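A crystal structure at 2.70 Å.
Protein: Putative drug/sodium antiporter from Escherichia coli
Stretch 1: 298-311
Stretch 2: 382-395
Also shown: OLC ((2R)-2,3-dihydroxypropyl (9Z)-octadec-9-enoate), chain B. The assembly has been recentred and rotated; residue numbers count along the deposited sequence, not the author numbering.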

# COMPACT_ATOMS: atom_id res chain seq x y z
N ILE A 298 -1.63 10.50 10.18
CA ILE A 298 -0.29 10.65 10.74
C ILE A 298 0.35 9.29 11.02
O ILE A 298 1.51 9.07 10.70
N ASP A 299 -0.41 8.38 11.61
CA ASP A 299 0.08 7.04 11.86
C ASP A 299 0.51 6.40 10.54
O ASP A 299 1.44 5.59 10.49
N TYR A 300 -0.17 6.80 9.47
CA TYR A 300 0.09 6.25 8.16
C TYR A 300 1.39 6.81 7.54
O TYR A 300 2.18 6.04 6.97
N PHE A 301 1.60 8.12 7.64
CA PHE A 301 2.85 8.71 7.17
C PHE A 301 4.09 8.09 7.84
O PHE A 301 5.11 7.88 7.19
N ILE A 302 4.00 7.80 9.13
CA ILE A 302 5.12 7.26 9.88
C ILE A 302 5.56 5.92 9.30
O ILE A 302 6.74 5.52 9.35
N ILE A 303 4.59 5.23 8.74
CA ILE A 303 4.78 3.87 8.29
C ILE A 303 5.30 3.82 6.84
O ILE A 303 5.79 2.78 6.37
N THR A 304 5.23 4.96 6.14
CA THR A 304 5.51 4.99 4.70
C THR A 304 6.98 4.66 4.36
O THR A 304 7.22 4.00 3.36
N PRO A 305 7.95 5.11 5.18
CA PRO A 305 9.35 4.76 4.91
C PRO A 305 9.59 3.24 4.89
O PRO A 305 10.49 2.75 4.20
N MET A 306 8.78 2.50 5.63
CA MET A 306 8.86 1.04 5.62
C MET A 306 8.24 0.42 4.35
O MET A 306 8.68 -0.64 3.89
N LEU A 307 7.24 1.10 3.78
CA LEU A 307 6.65 0.65 2.52
C LEU A 307 7.63 0.88 1.37
O LEU A 307 7.70 0.09 0.43
N ALA A 308 8.39 1.98 1.46
CA ALA A 308 9.45 2.28 0.50
C ALA A 308 10.57 1.23 0.50
O ALA A 308 10.97 0.75 -0.57
N ILE A 309 11.09 0.91 1.68
CA ILE A 309 12.09 -0.14 1.84
C ILE A 309 11.56 -1.54 1.37
O ILE A 309 12.29 -2.30 0.72
N ALA A 310 10.30 -1.83 1.68
CA ALA A 310 9.64 -3.05 1.24
C ALA A 310 9.71 -3.22 -0.27
O ALA A 310 9.95 -4.34 -0.77
N THR A 311 9.48 -2.12 -1.00
CA THR A 311 9.42 -2.21 -2.45
C THR A 311 10.82 -2.55 -2.96
O THR A 311 10.96 -3.31 -3.92
N ALA A 382 4.78 0.08 18.87
CA ALA A 382 4.51 -1.14 18.12
C ALA A 382 4.86 -0.94 16.66
O ALA A 382 5.30 -1.88 15.99
N LEU A 383 4.71 0.29 16.16
CA LEU A 383 4.85 0.55 14.73
C LEU A 383 6.16 0.02 14.11
O LEU A 383 6.11 -0.64 13.07
N PRO A 384 7.32 0.28 14.74
CA PRO A 384 8.59 -0.19 14.16
C PRO A 384 8.66 -1.73 14.16
O PRO A 384 9.30 -2.35 13.31
N PHE A 385 7.95 -2.33 15.11
CA PHE A 385 7.85 -3.78 15.15
C PHE A 385 7.03 -4.34 13.99
O PHE A 385 7.25 -5.48 13.57
N VAL A 386 6.09 -3.55 13.45
CA VAL A 386 5.34 -3.91 12.26
C VAL A 386 6.28 -4.23 11.08
O VAL A 386 5.98 -5.08 10.24
N ALA A 387 7.43 -3.55 11.04
CA ALA A 387 8.40 -3.77 9.96
C ALA A 387 8.85 -5.22 9.88
O ALA A 387 9.11 -5.74 8.80
N ILE A 388 8.93 -5.88 11.02
CA ILE A 388 9.50 -7.22 11.05
C ILE A 388 8.62 -8.21 10.28
O ILE A 388 9.11 -8.92 9.40
N SER A 389 7.32 -8.23 10.57
CA SER A 389 6.41 -9.11 9.86
C SER A 389 6.02 -8.59 8.47
O SER A 389 5.86 -9.37 7.52
N LEU A 390 5.89 -7.27 8.32
CA LEU A 390 5.52 -6.73 7.01
C LEU A 390 6.62 -6.94 5.92
O LEU A 390 6.29 -7.26 4.77
N LEU A 391 7.89 -6.77 6.27
CA LEU A 391 9.00 -7.10 5.37
C LEU A 391 9.11 -8.62 5.15
O LEU A 391 9.43 -9.07 4.04
N ALA A 392 8.84 -9.41 6.18
CA ALA A 392 8.76 -10.86 6.00
C ALA A 392 7.73 -11.22 4.92
O ALA A 392 7.96 -12.14 4.13
N SER A 393 6.61 -10.49 4.86
CA SER A 393 5.59 -10.71 3.82
C SER A 393 6.08 -10.39 2.41
O SER A 393 5.76 -11.09 1.45
N GLU A 394 6.84 -9.31 2.30
CA GLU A 394 7.43 -8.91 1.04
C GLU A 394 8.38 -10.01 0.53
O GLU A 394 8.39 -10.31 -0.67
N TYR A 395 9.16 -10.60 1.44
CA TYR A 395 10.12 -11.65 1.12
C TYR A 395 9.46 -12.89 0.48
O TYR A 395 9.93 -13.44 -0.52

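Two helices of the putative drug/sodium antiporter, 298-311 and 382-395, run in the same general direction at 27°, with axes 9.8 Å apart at closest approach, and bury 553 Å² between them. The contact centres on Met306, which points toward the second helix with chi1 at 147°, between wells, followed by chi2 t and chi3 m. This path lays the Met306 side chain across about two turns of the partner, from Leu383 to Leu390: Met306 CE lies 3.7 Å from Leu383 O, Met306 SD is 4.3 Å from CG1 of Val386 (chi1 t), and Met306 CG is 3.9 Å from CD2 of Leu390. Ala387 is set sideways, and Met306 CE lies about as near Ala387 N (3.6 Å) as Ala387 CB (3.7 Å).

One turn further along, Ala310 also points toward the partner. Here the backbones draw closer, Ala310 CA lying 5.8 Å from Leu391 CA. Leu391 (m, t) starts sideways but bends inward, bringing Leu391 CD2 to 3.6 Å from Ala310 CA and 3.8 Å from Ala310 CB. Leu390, with chi1 t and chi2 off its wells at 133°, points in beside it; Leu390 CD2 reaches Ala310 CB at 4.3 Å and also Leu307 CD2 at 4.3 Å. Leu307 (m, t) has its CB directed away, yet its end comes back to this edge.

In the other direction, Leu383 (m, t) points toward the first helix and fills the space beside Ile302 and Ile303, both m, t. Leu383 CD2 is only 3.1 Å from Ile303 CD1, a very tight methyl contact, and Leu383 CD1 is 4.2 Å from Ile302 CG2. The monoolein chain lies along one flank: its C9 is 3.9 Å from Leu383 CD2, C15 is 3.9 Å from Val386 CG1, and C18 is 4.0 Å from Leu390 CD1.

Polar groups lie toward the two ends, and no hydrogen bond crosses the contact. Asp299 (chi1 m) sits sideways, Asp299 OD1 4.2 Å from Leu383 CD1; its OD2 is hydrogen-bonded elsewhere in the structure, and Asp299 CG lies 3.5 Å from lipid C7. At the far end Glu394 (chi1 t, chi2 p) points in, pressing Glu394 CG to 3.0 Å from Ala310 O. Glu394 OE2 is 3.3 Å from Ala310 O, but both are acceptors and the pair is not a hydrogen bond. Thr311 (p) points away and turns Thr311 OG1 back onto Ala308 O at 2.7 Å, a hydrogen bond within its own helix.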

# COMPACT_ATOMS: atom_id res chain seq x y z
CB ILE A 298 -0.30 11.49 12.04
CG1 ILE A 298 -0.81 12.90 11.76
CG2 ILE A 298 1.11 11.58 12.65
CD1 ILE A 298 -0.80 13.78 13.00
CB ASP A 299 -0.98 6.19 12.56
CG ASP A 299 -1.11 6.52 14.06
OD1 ASP A 299 -0.04 6.71 14.71
OD2 ASP A 299 -2.27 6.56 14.56
CB TYR A 300 -1.09 6.51 7.21
CG TYR A 300 -0.80 5.94 5.85
CD1 TYR A 300 -0.97 4.59 5.61
CD2 TYR A 300 -0.28 6.73 4.84
CE1 TYR A 300 -0.66 4.05 4.37
CE2 TYR A 300 0.03 6.19 3.60
CZ TYR A 300 -0.17 4.85 3.38
OH TYR A 300 0.13 4.30 2.16
CB PHE A 301 2.88 10.23 7.38
CG PHE A 301 4.28 10.80 7.39
CD1 PHE A 301 5.05 10.84 6.22
CD2 PHE A 301 4.86 11.25 8.58
CE1 PHE A 301 6.35 11.34 6.22
CE2 PHE A 301 6.16 11.75 8.60
CZ PHE A 301 6.91 11.79 7.41
CB ILE A 302 4.76 7.08 11.37
CG1 ILE A 302 4.65 8.45 12.06
CG2 ILE A 302 5.78 6.17 12.09
CD1 ILE A 302 4.06 8.36 13.45
CB ILE A 303 3.44 3.10 8.47
CG1 ILE A 303 3.12 2.98 9.96
CG2 ILE A 303 3.40 1.77 7.73
CD1 ILE A 303 1.71 2.49 10.23
CB THR A 304 5.12 6.36 4.05
OG1 THR A 304 5.53 7.46 4.87
CG2 THR A 304 3.62 6.45 3.85
CB PRO A 305 10.12 5.43 6.06
CG PRO A 305 9.12 5.72 7.08
CD PRO A 305 7.84 5.96 6.37
CB MET A 306 8.20 0.50 6.88
CG MET A 306 7.51 -0.83 6.74
SD MET A 306 6.15 -0.89 7.93
CE MET A 306 6.96 -0.35 9.44
CB LEU A 307 5.32 1.36 2.25
CG LEU A 307 4.16 1.12 3.23
CD1 LEU A 307 2.93 1.85 2.77
CD2 LEU A 307 3.87 -0.35 3.35
CB ALA A 308 10.02 3.65 0.79
CB ILE A 309 12.57 -0.20 3.32
CG1 ILE A 309 13.12 1.16 3.72
CG2 ILE A 309 13.61 -1.30 3.52
CD1 ILE A 309 13.51 1.27 5.19
CB ALA A 310 8.17 -3.07 1.68
CB THR A 311 8.90 -0.88 -3.18
OG1 THR A 311 9.82 0.20 -2.98
CG2 THR A 311 7.51 -0.49 -2.74
CB ALA A 382 3.08 -1.57 18.27
CB LEU A 383 4.71 2.04 14.46
CG LEU A 383 3.25 2.50 14.40
CD1 LEU A 383 3.13 4.01 14.49
CD2 LEU A 383 2.57 2.02 13.14
CB PRO A 384 9.65 0.42 15.08
CG PRO A 384 8.91 0.80 16.36
CD PRO A 384 7.52 1.13 15.92
CB PHE A 385 7.27 -4.22 16.50
CG PHE A 385 8.27 -4.17 17.62
CD1 PHE A 385 8.39 -3.04 18.40
CD2 PHE A 385 9.13 -5.25 17.86
CE1 PHE A 385 9.32 -2.97 19.41
CE2 PHE A 385 10.06 -5.20 18.88
CZ PHE A 385 10.16 -4.06 19.66
CB VAL A 386 4.33 -2.77 11.86
CG1 VAL A 386 3.56 -3.11 10.57
CG2 VAL A 386 3.36 -2.50 12.99
CB ALA A 387 9.59 -2.87 10.13
CB ILE A 388 9.73 -7.69 12.51
CG1 ILE A 388 10.79 -6.79 13.17
CG2 ILE A 388 10.20 -9.13 12.53
CD1 ILE A 388 10.62 -6.61 14.64
CB SER A 389 5.17 -9.37 10.69
OG SER A 389 4.35 -8.22 10.68
CB LEU A 390 5.16 -5.26 7.14
CG LEU A 390 4.61 -4.68 5.84
CD1 LEU A 390 3.38 -3.90 6.13
CD2 LEU A 390 5.63 -3.79 5.12
CB LEU A 391 10.32 -6.53 5.89
CG LEU A 391 10.44 -4.99 5.88
CD1 LEU A 391 11.72 -4.49 6.58
CD2 LEU A 391 10.32 -4.42 4.45
CB ALA A 392 8.42 -11.56 7.32
CB SER A 393 4.34 -9.87 4.10
OG SER A 393 3.56 -10.49 5.09
CB GLU A 394 8.17 -7.58 1.22
CG GLU A 394 8.30 -6.74 -0.05
CD GLU A 394 6.96 -6.18 -0.51
OE1 GLU A 394 5.94 -6.53 0.12
OE2 GLU A 394 6.92 -5.38 -1.49
CB TYR A 395 10.90 -12.05 2.39
CG TYR A 395 11.94 -13.15 2.18
CD1 TYR A 395 11.58 -14.49 2.24
CD2 TYR A 395 13.27 -12.84 1.92
CE1 TYR A 395 12.49 -15.49 2.05
CE2 TYR A 395 14.20 -13.85 1.73
CZ TYR A 395 13.81 -15.17 1.79
OH TYR A 395 14.72 -16.21 1.62
C18 OLC B . 0.00 -2.24 7.42
C10 OLC B . 0.11 -0.27 15.99
C9 OLC B . -0.41 0.78 15.32
C17 OLC B . 0.07 -1.64 8.81
C11 OLC B . -0.29 -1.69 15.64
C8 OLC B . -0.73 2.06 16.06
C24 OLC B . -6.72 -4.83 15.84
C16 OLC B . -0.32 -2.69 9.83
C12 OLC B . -1.29 -1.75 14.50
C7 OLC B . -1.21 3.16 15.13
C15 OLC B . -0.16 -2.15 11.24
C13 OLC B . -0.91 -2.89 13.54
C6 OLC B . -2.66 2.93 14.73
C14 OLC B . -1.32 -2.62 12.11
C5 OLC B . -3.51 2.59 15.94
C4 OLC B . -4.77 1.87 15.50
C3 OLC B . -4.43 0.74 14.55
C2 OLC B . -5.57 -0.25 14.42
C21 OLC B . -4.78 -3.93 14.55
C1 OLC B . -5.02 -1.63 14.07
C22 OLC B . -5.63 -5.16 14.83
O19 OLC B . -3.99 -1.77 13.42
O25 OLC B . -7.93 -5.42 15.42
O23 OLC B . -6.23 -5.60 13.63
O20 OLC B . -5.60 -2.78 14.62